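Afamin (Homo sapiens, PDB 6FAK) carries hydrophobic molecules in body fluids, binding vitamin E and keeping lipidated Wnt proteins soluble and active. Local coordinates at residues Q224-K228 / S296-P302; I417-L421 / R468-V474. All coordinates share one frame; numbering follows the deposited sequence.

Contact 1 of 2, residues Q224-K228 / S296-P302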
loop_
_atom_site.group_PDB
_atom_site.type_symbol
_atom_site.label_atom_id
_atom_site.label_comp_id
_atom_site.label_asym_id
_atom_site.label_seq_id
_atom_site.Cartn_x
_atom_site.Cartn_y
_atom_site.Cartn_z
ATOM N N GLN A 224 14.205 11.982 8.127
ATOM C CA GLN A 224 14.857 11.948 6.801
ATOM C C GLN A 224 14.437 13.092 5.907
ATOM O O GLN A 224 15.269 13.680 5.224
ATOM C CB GLN A 224 14.556 10.649 6.039
ATOM C CG GLN A 224 15.630 9.633 6.154
ATOM C CD GLN A 224 15.387 8.396 5.303
ATOM O OE1 GLN A 224 14.284 8.153 4.779
ATOM N NE2 GLN A 224 16.409 7.589 5.201
ATOM N N LYS A 225 13.141 13.369 5.886
ATOM C CA LYS A 225 12.586 14.399 5.025
ATOM C C LYS A 225 12.916 15.817 5.482
ATOM O O LYS A 225 13.153 16.696 4.643
ATOM C CB LYS A 225 11.068 14.227 4.948
ATOM C CG LYS A 225 10.408 15.095 3.888
ATOM C CD LYS A 225 8.905 14.902 3.927
ATOM C CE LYS A 225 8.187 15.624 2.789
ATOM N NZ LYS A 225 7.960 14.673 1.659
ATOM N N PHE A 226 12.919 16.045 6.796
ATOM C CA PHE A 226 13.154 17.379 7.372
ATOM C C PHE A 226 14.333 17.304 8.323
ATOM O O PHE A 226 14.179 17.468 9.524
ATOM C CB PHE A 226 11.915 17.871 8.128
ATOM C CG PHE A 226 10.655 17.875 7.303
ATOM C CD1 PHE A 226 10.605 18.544 6.088
ATOM C CD2 PHE A 226 9.506 17.251 7.760
ATOM C CE1 PHE A 226 9.457 18.554 5.318
ATOM C CE2 PHE A 226 8.344 17.254 7.002
ATOM C CZ PHE A 226 8.321 17.911 5.769
ATOM N N PRO A 227 15.533 17.085 7.792
ATOM C CA PRO A 227 16.652 16.823 8.680
ATOM C C PRO A 227 17.124 18.040 9.480
ATOM O O PRO A 227 17.894 17.858 10.408
ATOM C CB PRO A 227 17.742 16.354 7.734
ATOM C CG PRO A 227 17.406 16.958 6.429
ATOM C CD PRO A 227 15.921 16.947 6.378
ATOM N N LYS A 228 16.651 19.239 9.161
ATOM C CA LYS A 228 16.992 20.412 9.979
ATOM C C LYS A 228 16.010 20.671 11.143
ATOM O O LYS A 228 16.241 21.564 11.933
ATOM C CB LYS A 228 17.174 21.653 9.076
ATOM C CG LYS A 228 15.929 22.466 8.782
ATOM C CD LYS A 228 16.238 23.766 8.026
ATOM C CE LYS A 228 15.746 25.008 8.785
ATOM N NZ LYS A 228 15.372 26.110 7.858
ATOM N N SER A 296 7.095 16.260 -2.126
ATOM C CA SER A 296 8.292 17.095 -2.198
ATOM C C SER A 296 9.505 16.235 -1.834
ATOM O O SER A 296 9.387 15.248 -1.092
ATOM C CB SER A 296 8.181 18.331 -1.309
ATOM O OG SER A 296 8.161 17.990 0.066
ATOM N N ASN A 297 10.657 16.565 -2.405
ATOM C CA ASN A 297 11.877 15.791 -2.141
ATOM C C ASN A 297 12.444 16.106 -0.748
ATOM O O ASN A 297 12.008 17.064 -0.077
ATOM C CB ASN A 297 12.934 15.971 -3.255
ATOM C CG ASN A 297 13.270 17.426 -3.547
ATOM O OD1 ASN A 297 12.694 18.344 -2.961
ATOM N ND2 ASN A 297 14.195 17.641 -4.482
ATOM N N LYS A 298 13.394 15.273 -0.319
ATOM C CA LYS A 298 14.068 15.431 0.975
ATOM C C LYS A 298 14.870 16.735 0.972
ATOM O O LYS A 298 15.588 17.033 0.008
ATOM C CB LYS A 298 14.997 14.244 1.295
ATOM C CG LYS A 298 14.315 12.864 1.330
ATOM C CD LYS A 298 15.239 11.781 1.915
ATOM C CE LYS A 298 15.462 10.575 0.998
ATOM N NZ LYS A 298 14.456 9.477 1.134
ATOM N N ASP A 299 14.711 17.522 2.033
ATOM C CA ASP A 299 15.496 18.741 2.237
ATOM C C ASP A 299 16.979 18.360 2.389
ATOM O O ASP A 299 17.301 17.224 2.768
ATOM C CB ASP A 299 14.964 19.481 3.478
ATOM C CG ASP A 299 15.576 20.861 3.681
ATOM O OD1 ASP A 299 16.531 21.239 2.979
ATOM O OD2 ASP A 299 15.092 21.586 4.571
ATOM N N ASP A 300 17.872 19.290 2.052
ATOM C CA ASP A 300 19.316 19.085 2.222
ATOM C C ASP A 300 19.608 19.032 3.714
ATOM O O ASP A 300 19.037 19.815 4.484
ATOM C CB ASP A 300 20.141 20.238 1.620
ATOM C CG ASP A 300 19.848 20.490 0.143
ATOM O OD1 ASP A 300 19.055 19.744 -0.468
ATOM O OD2 ASP A 300 20.425 21.459 -0.404
ATOM N N ARG A 301 20.493 18.119 4.121
ATOM C CA ARG A 301 20.960 18.065 5.509
ATOM C C ARG A 301 21.701 19.343 5.854
ATOM O O ARG A 301 22.385 19.901 4.993
ATOM C CB ARG A 301 21.916 16.898 5.737
ATOM C CG ARG A 301 21.246 15.582 6.070
ATOM C CD ARG A 301 22.323 14.537 6.280
ATOM N NE ARG A 301 22.892 14.070 5.014
ATOM C CZ ARG A 301 24.082 13.482 4.866
ATOM N NH1 ARG A 301 24.894 13.307 5.918
ATOM N NH2 ARG A 301 24.474 13.079 3.662
ATOM N N PRO A 302 21.561 19.820 7.107
ATOM C CA PRO A 302 22.476 20.858 7.573
ATOM C C PRO A 302 23.930 20.461 7.291
ATOM O O PRO A 302 24.426 19.503 7.867
ATOM C CB PRO A 302 22.179 20.932 9.077
ATOM C CG PRO A 302 20.740 20.556 9.186
ATOM C CD PRO A 302 20.463 19.585 8.065
HETATM O O HOH W 1 14.752 20.106 7.161
#

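Contact 2 of 2, residues I417-L421 / R468-V474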
loop_
_atom_site.group_PDB
_atom_site.type_symbol
_atom_site.label_atom_id
_atom_site.label_comp_id
_atom_site.label_asym_id
_atom_site.label_seq_id
_atom_site.Cartn_x
_atom_site.Cartn_y
_atom_site.Cartn_z
ATOM N N ILE A 417 5.914 -20.799 -1.453
ATOM C CA ILE A 417 5.894 -20.462 -0.071
ATOM C C ILE A 417 4.479 -20.192 0.454
ATOM O O ILE A 417 4.235 -20.386 1.631
ATOM C CB ILE A 417 6.877 -19.296 0.341
ATOM C CG1 ILE A 417 6.417 -17.974 -0.176
ATOM C CG2 ILE A 417 8.335 -19.576 -0.061
ATOM C CD1 ILE A 417 7.166 -16.822 0.431
ATOM N N ALA A 418 3.594 -19.693 -0.405
ATOM C CA ALA A 418 2.210 -19.280 -0.042
ATOM C C ALA A 418 1.181 -19.790 -1.056
ATOM O O ALA A 418 0.438 -19.001 -1.625
ATOM C CB ALA A 418 2.119 -17.751 0.108
ATOM N N PRO A 419 1.191 -21.106 -1.314
ATOM C CA PRO A 419 0.339 -21.668 -2.369
ATOM C C PRO A 419 -1.155 -21.586 -2.045
ATOM O O PRO A 419 -1.946 -21.725 -2.980
ATOM C CB PRO A 419 0.803 -23.123 -2.480
ATOM C CG PRO A 419 1.300 -23.440 -1.102
ATOM C CD PRO A 419 1.972 -22.172 -0.661
ATOM N N GLN A 420 -1.523 -21.304 -0.781
ATOM C CA GLN A 420 -2.890 -21.198 -0.377
ATOM C C GLN A 420 -3.543 -19.892 -0.861
ATOM O O GLN A 420 -4.784 -19.795 -0.899
ATOM C CB GLN A 420 -3.023 -21.290 1.161
ATOM C CG GLN A 420 -2.571 -22.633 1.777
ATOM C CD GLN A 420 -1.075 -22.750 1.979
ATOM O OE1 GLN A 420 -0.307 -21.758 1.851
ATOM N NE2 GLN A 420 -0.648 -23.913 2.410
ATOM N N LEU A 421 -2.751 -18.900 -1.246
ATOM C CA LEU A 421 -3.308 -17.662 -1.845
ATOM C C LEU A 421 -3.924 -17.907 -3.207
ATOM O O LEU A 421 -3.546 -18.806 -3.917
ATOM C CB LEU A 421 -2.235 -16.584 -1.975
ATOM C CG LEU A 421 -1.653 -16.154 -0.635
ATOM C CD1 LEU A 421 -0.516 -15.198 -0.825
ATOM C CD2 LEU A 421 -2.700 -15.579 0.304
ATOM N N ARG A 468 -4.396 -12.597 8.841
ATOM C CA ARG A 468 -4.748 -13.648 7.892
ATOM C C ARG A 468 -4.129 -14.960 8.360
ATOM O O ARG A 468 -3.170 -14.950 9.130
ATOM C CB ARG A 468 -4.234 -13.318 6.529
ATOM C CG ARG A 468 -4.739 -11.981 6.034
ATOM C CD ARG A 468 -4.167 -11.746 4.665
ATOM N NE ARG A 468 -4.812 -12.586 3.659
ATOM C CZ ARG A 468 -4.511 -12.550 2.364
ATOM N NH1 ARG A 468 -3.488 -11.809 1.918
ATOM N NH2 ARG A 468 -5.188 -13.277 1.524
ATOM N N THR A 469 -4.721 -16.070 7.959
ATOM C CA THR A 469 -4.197 -17.363 8.312
ATOM C C THR A 469 -3.912 -18.043 6.958
ATOM O O THR A 469 -4.803 -18.670 6.371
ATOM C CB THR A 469 -5.185 -18.195 9.204
ATOM O OG1 THR A 469 -6.469 -18.206 8.594
ATOM C CG2 THR A 469 -5.338 -17.594 10.598
ATOM N N ILE A 470 -2.674 -17.912 6.494
ATOM C CA ILE A 470 -2.257 -18.469 5.233
ATOM C C ILE A 470 -1.645 -19.853 5.400
ATOM O O ILE A 470 -2.214 -20.852 4.951
ATOM C CB ILE A 470 -1.378 -17.472 4.512
ATOM C CG1 ILE A 470 -2.217 -16.161 4.264
ATOM C CG2 ILE A 470 -0.815 -18.096 3.214
ATOM C CD1 ILE A 470 -1.352 -14.991 3.919
ATOM N N ASN A 471 -0.498 -19.909 6.057
ATOM C CA ASN A 471 0.071 -21.143 6.535
ATOM C C ASN A 471 0.979 -20.762 7.691
ATOM O O ASN A 471 1.313 -19.560 7.849
ATOM C CB ASN A 471 0.782 -21.941 5.403
ATOM C CG ASN A 471 1.958 -21.197 4.784
ATOM O OD1 ASN A 471 2.877 -20.759 5.491
ATOM N ND2 ASN A 471 1.957 -21.090 3.432
ATOM N N PRO A 472 1.404 -21.761 8.519
ATOM C CA PRO A 472 2.047 -21.363 9.748
ATOM C C PRO A 472 3.344 -20.574 9.558
ATOM O O PRO A 472 3.565 -19.614 10.290
ATOM C CB PRO A 472 2.268 -22.703 10.515
ATOM C CG PRO A 472 1.297 -23.671 9.899
ATOM C CD PRO A 472 1.089 -23.216 8.478
ATOM N N ALA A 473 4.145 -20.909 8.548
ATOM C CA ALA A 473 5.427 -20.220 8.325
ATOM C C ALA A 473 5.220 -18.759 7.852
ATOM O O ALA A 473 5.822 -17.829 8.366
ATOM C CB ALA A 473 6.289 -21.000 7.305
ATOM N N VAL A 474 4.298 -18.563 6.924
ATOM C CA VAL A 474 3.917 -17.210 6.464
ATOM C C VAL A 474 3.314 -16.381 7.614
ATOM O O VAL A 474 3.674 -15.172 7.783
ATOM C CB VAL A 474 2.914 -17.274 5.277
ATOM C CG1 VAL A 474 2.337 -15.888 4.993
ATOM C CG2 VAL A 474 3.568 -17.801 4.032
#

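Contact 1 of 2, residues Q224-K228 / S296-P302
Lys225 reaches along the 296-302 segment to its first residue, Ser296. From CB its chain runs out with CG anti to the backbone N (chi1 -170°). CG lies over one face of the neighbouring Phe226 ring, 3.8 Å above its plane and offset toward the rim; the chain stays extended through CD and turns only at the last torsion. CE then passes 3.6 Å from Ser296 OG, and NZ donates to Ser296 O at 3.2 Å, tilted 31° from the carbonyl plane. The ammonium also bonds to Ile293 O, so it sits on carbonyls at the C-terminal end of helix 288-295, where the helix dipole would probably favour a positive charge. Both segments belong to the second albumin domain of this largely helical serum albumin fold; 224-228 and the start of 296-302 fall within the region that forms its pocket for hydrophobic ligands. At the end of helix 216-225, Lys225 O accepts from Asp299 N at 3.1 Å. Beyond it Pro227 packs with CG 3.7 Å from the backbone Asp299 O and CB 4.0 Å from the side-chain Arg301 CG. Lys228 CB rests 3.7 Å from Pro302 CG, while one water joins Lys228 N to Asp299 OD2.

Contact 2 of 2, residues I417-L421 / R468-V474
Asn471 and Gln420 meet through their side-chain amides, whose planes are turned 68° apart. Asn471 ND2 gives both polar bonds that cross between the segments: one to Gln420 OE1 at 2.8 Å, nearly straight at 168°, and one to Ile417 O at 3.0 Å. Both acceptors lie close to the plane of the Asn471 amide. The group can face them because CG stands between the backbone N and the carbonyl carbon (chi1 62°), which also brings OD1 round to accept from Val474 N at 3.0 Å. Asn471 is thus the N-cap of helix 472-479, in the third albumin domain. With an alanine in place of Asn471, Ile417 O, Gln420 OE1 and Val474 N would probably each lose this partner.

Apolar contacts flank the amides. Val474 CG2 sits 4.2 Å from Ala418 CB, and Leu421 CD2 lies 3.9 Å from Ile470 CD1. The charged group here is Arg468: its NH2 comes 3.6 Å from Leu421 CD2, the two side chains crossing at about a right angle, while NH1 forms a salt bridge to Glu425 of helix 423-440.

With three bonds on one buried amide, the side chain is fixed in rotation, and the start of helix 472-479 is tied directly to the last residue of helix 376-417 and to the turn that follows it.

Contacts 1 and 2 lie in different albumin domains, on opposite sides of the chain's centre, with nearest atoms about 26 Å apart. Contact 1 sets the end of helix 216-225 on the loop after helix 288-295; contact 2 joins the end of helix 376-417 and its turn to the start of helix 472-479. Contact 1 is partly buried, its polar links a lysine, a backbone pair and a water, with prolines supplying much of the packing. Contact 2 is more deeply buried yet covers less area, 306 against 476 Å²; an asparagine amide donates both crossing bonds, to a glutamine side chain and a backbone carbonyl, with aliphatic side chains beside it. Both use acceptors at helix C-terminal ends.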